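Local coordinates for trehalose monomycolate transport factor A (Mycolicibacterium smegmatis MC2 155, PDB 6T84), which is required for MmpL3-dependent transport of trehalose monomycolate to the mycobacterial cell wall and for growth and cell elongation, acting through its N-terminal domain, which binds MmpL3, at residues K94-E98 and N99-L103; W143-N147 and W148-A152. All blocks are in the same frame, centred on the assembly; numbering follows the deposited sequence. Where two conformers were deposited one is given.

Interaction 1. Residues K94-E98 and N99-L103; sequences KEPRE and NDIWL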
loop_
_atom_site.group_PDB
_atom_site.type_symbol
_atom_site.label_atom_id
_atom_site.label_comp_id
_atom_site.label_asym_id
_atom_site.label_seq_id
_atom_site.Cartn_x
_atom_site.Cartn_y
_atom_site.Cartn_z
ATOM N N LYS A 94 3.260 15.299 -1.458
ATOM C CA LYS A 94 4.674 15.553 -1.713
ATOM C C LYS A 94 5.281 14.376 -2.458
ATOM O O LYS A 94 4.846 13.235 -2.308
ATOM C CB LYS A 94 5.438 15.676 -0.389
ATOM C CG LYS A 94 4.975 16.789 0.541
ATOM C CD LYS A 94 5.686 18.102 0.249
ATOM C CE LYS A 94 5.203 19.191 1.188
ATOM N NZ LYS A 94 5.916 20.475 0.990
ATOM N N GLU A 95 6.281 14.657 -3.285
ATOM C CA GLU A 95 7.021 13.582 -3.936
ATOM C C GLU A 95 7.703 12.746 -2.855
ATOM O O GLU A 95 8.005 13.253 -1.750
ATOM C CB GLU A 95 8.132 14.131 -4.828
ATOM C CG GLU A 95 7.661 15.134 -5.869
ATOM C CD GLU A 95 8.783 15.533 -6.810
ATOM O OE1 GLU A 95 9.965 15.435 -6.402
ATOM O OE2 GLU A 95 8.482 15.924 -7.961
ATOM N N PRO A 96 7.945 11.459 -3.131
ATOM C CA PRO A 96 8.774 10.657 -2.230
ATOM C C PRO A 96 10.065 11.404 -1.984
ATOM O O PRO A 96 10.660 11.966 -2.902
ATOM C CB PRO A 96 9.022 9.375 -3.029
ATOM C CG PRO A 96 7.998 9.358 -4.123
ATOM C CD PRO A 96 7.490 10.714 -4.328
ATOM N N ARG A 97 10.493 11.395 -0.723
ATOM C CA ARG A 97 11.680 12.151 -0.332
ATOM C C ARG A 97 12.982 11.432 -0.665
ATOM O O ARG A 97 14.034 12.092 -0.708
ATOM C CB ARG A 97 11.635 12.487 1.163
ATOM C CG ARG A 97 10.421 13.328 1.540
ATOM C CD ARG A 97 10.518 13.940 2.932
ATOM N NE ARG A 97 9.349 14.771 3.227
ATOM C CZ ARG A 97 9.268 16.078 2.980
ATOM N NH1 ARG A 97 10.292 16.725 2.438
ATOM N NH2 ARG A 97 8.161 16.746 3.281
ATOM N N GLU A 98 12.952 10.118 -0.885
ATOM C CA GLU A 98 14.179 9.352 -1.127
ATOM C C GLU A 98 14.908 9.844 -2.371
ATOM O O GLU A 98 14.301 10.362 -3.313
ATOM C CB GLU A 98 13.883 7.861 -1.278
ATOM C CG GLU A 98 13.395 7.185 0.008
ATOM C CD GLU A 98 11.906 7.394 0.286
ATOM O OE1 GLU A 98 11.278 8.282 -0.329
ATOM O OE2 GLU A 98 11.362 6.652 1.127
ATOM N N ASN A 99 16.223 9.649 -2.379
ATOM C CA ASN A 99 17.104 10.160 -3.424
ATOM C C ASN A 99 17.389 9.146 -4.527
ATOM O O ASN A 99 18.205 9.427 -5.412
ATOM C CB ASN A 99 18.422 10.685 -2.810
ATOM C CG ASN A 99 18.192 11.867 -1.869
ATOM O OD1 ASN A 99 17.403 12.766 -2.170
ATOM N ND2 ASN A 99 18.866 11.857 -0.718
ATOM N N ASP A 100 16.730 7.985 -4.518
ATOM C CA ASP A 100 16.912 6.969 -5.540
ATOM C C ASP A 100 15.641 6.767 -6.360
ATOM O O ASP A 100 15.494 5.753 -7.040
ATOM C CB ASP A 100 17.382 5.640 -4.946
ATOM C CG ASP A 100 16.382 5.050 -3.983
ATOM O OD1 ASP A 100 15.461 5.796 -3.577
ATOM O OD2 ASP A 100 16.535 3.850 -3.639
ATOM N N ILE A 101 14.706 7.696 -6.274
ATOM C CA ILE A 101 13.397 7.512 -6.894
ATOM C C ILE A 101 13.000 8.815 -7.581
ATOM O O ILE A 101 13.239 9.906 -7.057
ATOM C CB ILE A 101 12.360 7.036 -5.848
ATOM C CG1 ILE A 101 11.037 6.673 -6.553
ATOM C CG2 ILE A 101 12.149 8.073 -4.738
ATOM C CD1 ILE A 101 10.044 5.906 -5.684
ATOM N N TRP A 102 12.453 8.699 -8.784
ATOM C CA TRP A 102 12.228 9.855 -9.648
ATOM C C TRP A 102 10.832 9.832 -10.256
ATOM O O TRP A 102 10.231 8.770 -10.463
ATOM C CB TRP A 102 13.236 9.874 -10.794
ATOM C CG TRP A 102 14.601 9.933 -10.296
ATOM C CD1 TRP A 102 15.266 11.045 -9.860
ATOM C CD2 TRP A 102 15.482 8.843 -10.142
ATOM N NE1 TRP A 102 16.541 10.715 -9.465
ATOM C CE2 TRP A 102 16.702 9.364 -9.641
ATOM C CE3 TRP A 102 15.394 7.483 -10.447
ATOM C CZ2 TRP A 102 17.787 8.563 -9.378
ATOM C CZ3 TRP A 102 16.494 6.686 -10.178
ATOM C CH2 TRP A 102 17.665 7.224 -9.641
ATOM N N LEU A 103 10.347 11.025 -10.613
ATOM C CA LEU A 103 9.064 11.161 -11.314
ATOM C C LEU A 103 9.132 10.557 -12.714
ATOM O O LEU A 103 9.943 11.006 -13.545
ATOM C CB LEU A 103 8.687 12.624 -11.412
ATOM C CG LEU A 103 7.378 12.962 -12.146
ATOM C CD1 LEU A 103 6.150 12.419 -11.450
ATOM C CD2 LEU A 103 7.329 14.508 -12.326
HETATM O O HOH W 1 10.853 11.909 -5.644
HETATM O O HOH W 2 15.217 11.393 -5.936
#
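I101 turns its side chain back into the bend made by P96 to E98, its CB pointing toward that run of chain. The methyl CG2 does the touching: it sits 3.4 Å from the carbonyl oxygen E98 O, and on its P96 side it meets CB of the pyrrolidine ring, P96 CB to I101 CG2 being 3.8 Å. On the other branch, CG1 stands anti to the backbone N (chi1 -173°) and CD1 continues it, extended (chi2 167°); neither atom comes as close to the proline ring as CG2 does. The I101 side chain also packs on Y113, V85 and D87, so this buried residue joins the loop after strand 86-90 to the body of the sheet. The loop leads directly into strand 102-107, an outermost strand of the long antiparallel sheet, and I101 is the last residue before that strand. Two waters each lie within bonding distance of two backbone carbonyls of the bend. One is 2.7 Å from P96 O and makes a weak, longer contact with I101 O; the second is 3.0 Å from E98 O and 2.7 Å from I101 O. Beside E98, the carboxylate of D100 brings OD1 to 3.5 Å from E98 CB, a van der Waals contact, while its OD2 forms a salt bridge with R38. The E98 chain bends at chi2 (81°), taking its carboxylate away from N99-L103, with OE2 in a weak hydrogen bond to S42.

Interaction 2. Residues W143-N147 and W148-A152; sequences WNEQN and WTLVA. With SO4 (sulfate ion), chain C.
W143 and L150 face each other as a hydrogen-bonded antiparallel pair, with both backbone bonds made: W143 N donates to L150 O at 2.9 Å, and L150 N to W143 O at 2.8 Å. On the sheet face that both side chains share, L150 CB lies over the W143 six-membered ring in a CH-pi contact, 3.6 Å from its centroid and 6° off the normal; W143 CG, set between the backbone N and the carbonyl carbon (chi1 75°), puts the indole there. The indole N-H is satisfied: W143 NE1 reaches E145 OE2 at 2.8 Å, nearly straight (173°) and in the ring plane, using the oxygen's anti lone pair. E145 OE2 also accepts from R38 N, and OE1 from K37 N. These residues form a beta hairpin of strands 141-144 and 148-153 within the large antiparallel sheet, and a third backbone bond, E145 N to W148 O at 2.9 Å, lies toward its turn. N144 ND2 donates to E145 O at 3.1 Å from above the carbonyl plane and also to V84 O, while its OD1 accepts from V86 N; T149 OG1 hydrogen-bonds N173 OD1. At the turn a sulfate, probably from the crystallisation liquor, is held by two donors, N147 ND2 to O1 at 2.8 Å and W148 NE1 to O4 at 3.0 Å, the ion lying at the indole edge. W148 N is buried without a partner.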
loop_
_atom_site.group_PDB
_atom_site.type_symbol
_atom_site.label_atom_id
_atom_site.label_comp_id
_atom_site.label_asym_id
_atom_site.label_seq_id
_atom_site.Cartn_x
_atom_site.Cartn_y
_atom_site.Cartn_z
ATOM N N TRP A 143 2.404 1.706 -3.245
ATOM C CA TRP A 143 3.795 1.499 -3.620
ATOM C C TRP A 143 4.149 0.058 -3.357
ATOM O O TRP A 143 3.439 -0.641 -2.642
ATOM C CB TRP A 143 4.768 2.436 -2.890
ATOM C CG TRP A 143 5.035 2.082 -1.421
ATOM C CD1 TRP A 143 6.179 1.485 -0.947
ATOM C CD2 TRP A 143 4.192 2.321 -0.266
ATOM N NE1 TRP A 143 6.096 1.353 0.433
ATOM C CE2 TRP A 143 4.894 1.834 0.872
ATOM C CE3 TRP A 143 2.920 2.917 -0.078
ATOM C CZ2 TRP A 143 4.381 1.922 2.165
ATOM C CZ3 TRP A 143 2.401 2.968 1.190
ATOM C CH2 TRP A 143 3.143 2.502 2.304
ATOM N N ASN A 144 5.246 -0.382 -3.941
ATOM C CA ASN A 144 5.778 -1.678 -3.565
ATOM C C ASN A 144 7.186 -1.564 -3.018
ATOM O O ASN A 144 7.921 -0.595 -3.251
ATOM C CB ASN A 144 5.779 -2.657 -4.710
ATOM C CG ASN A 144 6.873 -2.324 -5.716
ATOM O OD1 ASN A 144 6.774 -1.323 -6.487
ATOM N ND2 ASN A 144 7.939 -3.140 -5.725
ATOM N N GLU A 145 7.533 -2.593 -2.241
ATOM C CA GLU A 145 8.902 -2.844 -1.805
ATOM C C GLU A 145 9.253 -4.238 -2.315
ATOM O O GLU A 145 8.559 -4.785 -3.172
ATOM C CB GLU A 145 9.045 -2.647 -0.287
ATOM C CG GLU A 145 8.646 -1.208 0.066
ATOM C CD GLU A 145 8.859 -0.770 1.476
ATOM O OE1 GLU A 145 9.736 -1.322 2.156
ATOM O OE2 GLU A 145 8.178 0.187 1.905
ATOM N N GLN A 146 10.345 -4.831 -1.815
ATOM C CA GLN A 146 10.812 -6.032 -2.477
ATOM C C GLN A 146 9.758 -7.140 -2.500
ATOM O O GLN A 146 9.523 -7.766 -3.540
ATOM C CB GLN A 146 12.091 -6.524 -1.816
ATOM C CG GLN A 146 12.660 -7.737 -2.569
ATOM C CD GLN A 146 14.023 -8.147 -2.090
ATOM O OE1 GLN A 146 14.850 -7.305 -1.764
ATOM N NE2 GLN A 146 14.264 -9.452 -2.051
ATOM N N ASN A 147 9.136 -7.421 -1.351
ATOM C CA ASN A 147 8.217 -8.533 -1.217
ATOM C C ASN A 147 6.805 -8.139 -0.819
ATOM O O ASN A 147 6.020 -9.012 -0.401
ATOM C CB ASN A 147 8.813 -9.466 -0.153
ATOM C CG ASN A 147 10.106 -10.073 -0.609
ATOM O OD1 ASN A 147 10.108 -10.767 -1.604
ATOM N ND2 ASN A 147 11.204 -9.815 0.123
ATOM N N TRP A 148 6.463 -6.851 -0.960
ATOM C CA TRP A 148 5.172 -6.365 -0.487
ATOM C C TRP A 148 4.652 -5.273 -1.419
ATOM O O TRP A 148 5.443 -4.519 -1.983
ATOM C CB TRP A 148 5.357 -5.727 0.886
ATOM C CG TRP A 148 5.750 -6.732 1.910
ATOM C CD1 TRP A 148 7.020 -7.102 2.217
ATOM C CD2 TRP A 148 4.877 -7.560 2.662
ATOM N NE1 TRP A 148 6.999 -8.096 3.143
ATOM C CE2 TRP A 148 5.699 -8.401 3.456
ATOM C CE3 TRP A 148 3.488 -7.685 2.749
ATOM C CZ2 TRP A 148 5.176 -9.366 4.334
ATOM C CZ3 TRP A 148 2.950 -8.595 3.644
ATOM C CH2 TRP A 148 3.801 -9.441 4.428
ATOM N N THR A 149 3.347 -5.186 -1.559
ATOM C CA THR A 149 2.693 -4.067 -2.243
ATOM C C THR A 149 1.750 -3.494 -1.192
ATOM O O THR A 149 1.044 -4.252 -0.496
ATOM C CB THR A 149 1.869 -4.585 -3.445
ATOM O OG1 THR A 149 2.757 -5.240 -4.387
ATOM C CG2 THR A 149 1.106 -3.461 -4.182
ATOM N N LEU A 150 1.725 -2.146 -1.083
ATOM C CA LEU A 150 1.047 -1.449 0.008
ATOM C C LEU A 150 0.171 -0.314 -0.499
ATOM O O LEU A 150 0.459 0.325 -1.529
ATOM C CB LEU A 150 2.082 -0.846 0.974
ATOM C CG LEU A 150 3.057 -1.883 1.603
ATOM C CD1 LEU A 150 4.366 -1.903 0.784
ATOM C CD2 LEU A 150 3.332 -1.559 3.043
ATOM N N VAL A 151 -0.891 -0.060 0.255
ATOM C CA VAL A 151 -1.768 1.087 0.039
ATOM C C VAL A 151 -1.933 1.820 1.369
ATOM O O VAL A 151 -2.221 1.195 2.398
ATOM C CB VAL A 151 -3.143 0.640 -0.502
ATOM C CG1 VAL A 151 -4.158 1.844 -0.488
ATOM C CG2 VAL A 151 -3.015 -0.083 -1.892
ATOM N N ALA A 152 -1.784 3.149 1.344
ATOM C CA ALA A 152 -2.023 3.987 2.503
ATOM C C ALA A 152 -3.267 4.819 2.252
ATOM O O ALA A 152 -3.435 5.399 1.160
ATOM C CB ALA A 152 -0.827 4.890 2.812
HETATM S S SO4 C . 10.661 -9.155 3.790
HETATM O O1 SO4 C . 10.997 -8.483 2.523
HETATM O O2 SO4 C . 11.625 -10.234 4.025
HETATM O O3 SO4 C . 10.729 -8.203 4.902
HETATM O O4 SO4 C . 9.396 -9.799 3.791
#

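Interaction 1 precedes interaction 2 along the chain, and their centres lie 15 Å apart, with nearest atoms about 7 Å apart and no direct touch. Both reach the same nine-stranded antiparallel sheet. Residues 94-103 lead into strand 102-107 at one border, near the surface, whereas the hairpin of 143-152 lies close to the centre of the chain. Strands 86-90 and 110-114 stand between them in the sheet order, the first next to strand 141-144 and the second next to strand 102-107. R38 lies near both, bonding D100 through its side chain and E145 through its backbone N, so one residue touches both regions.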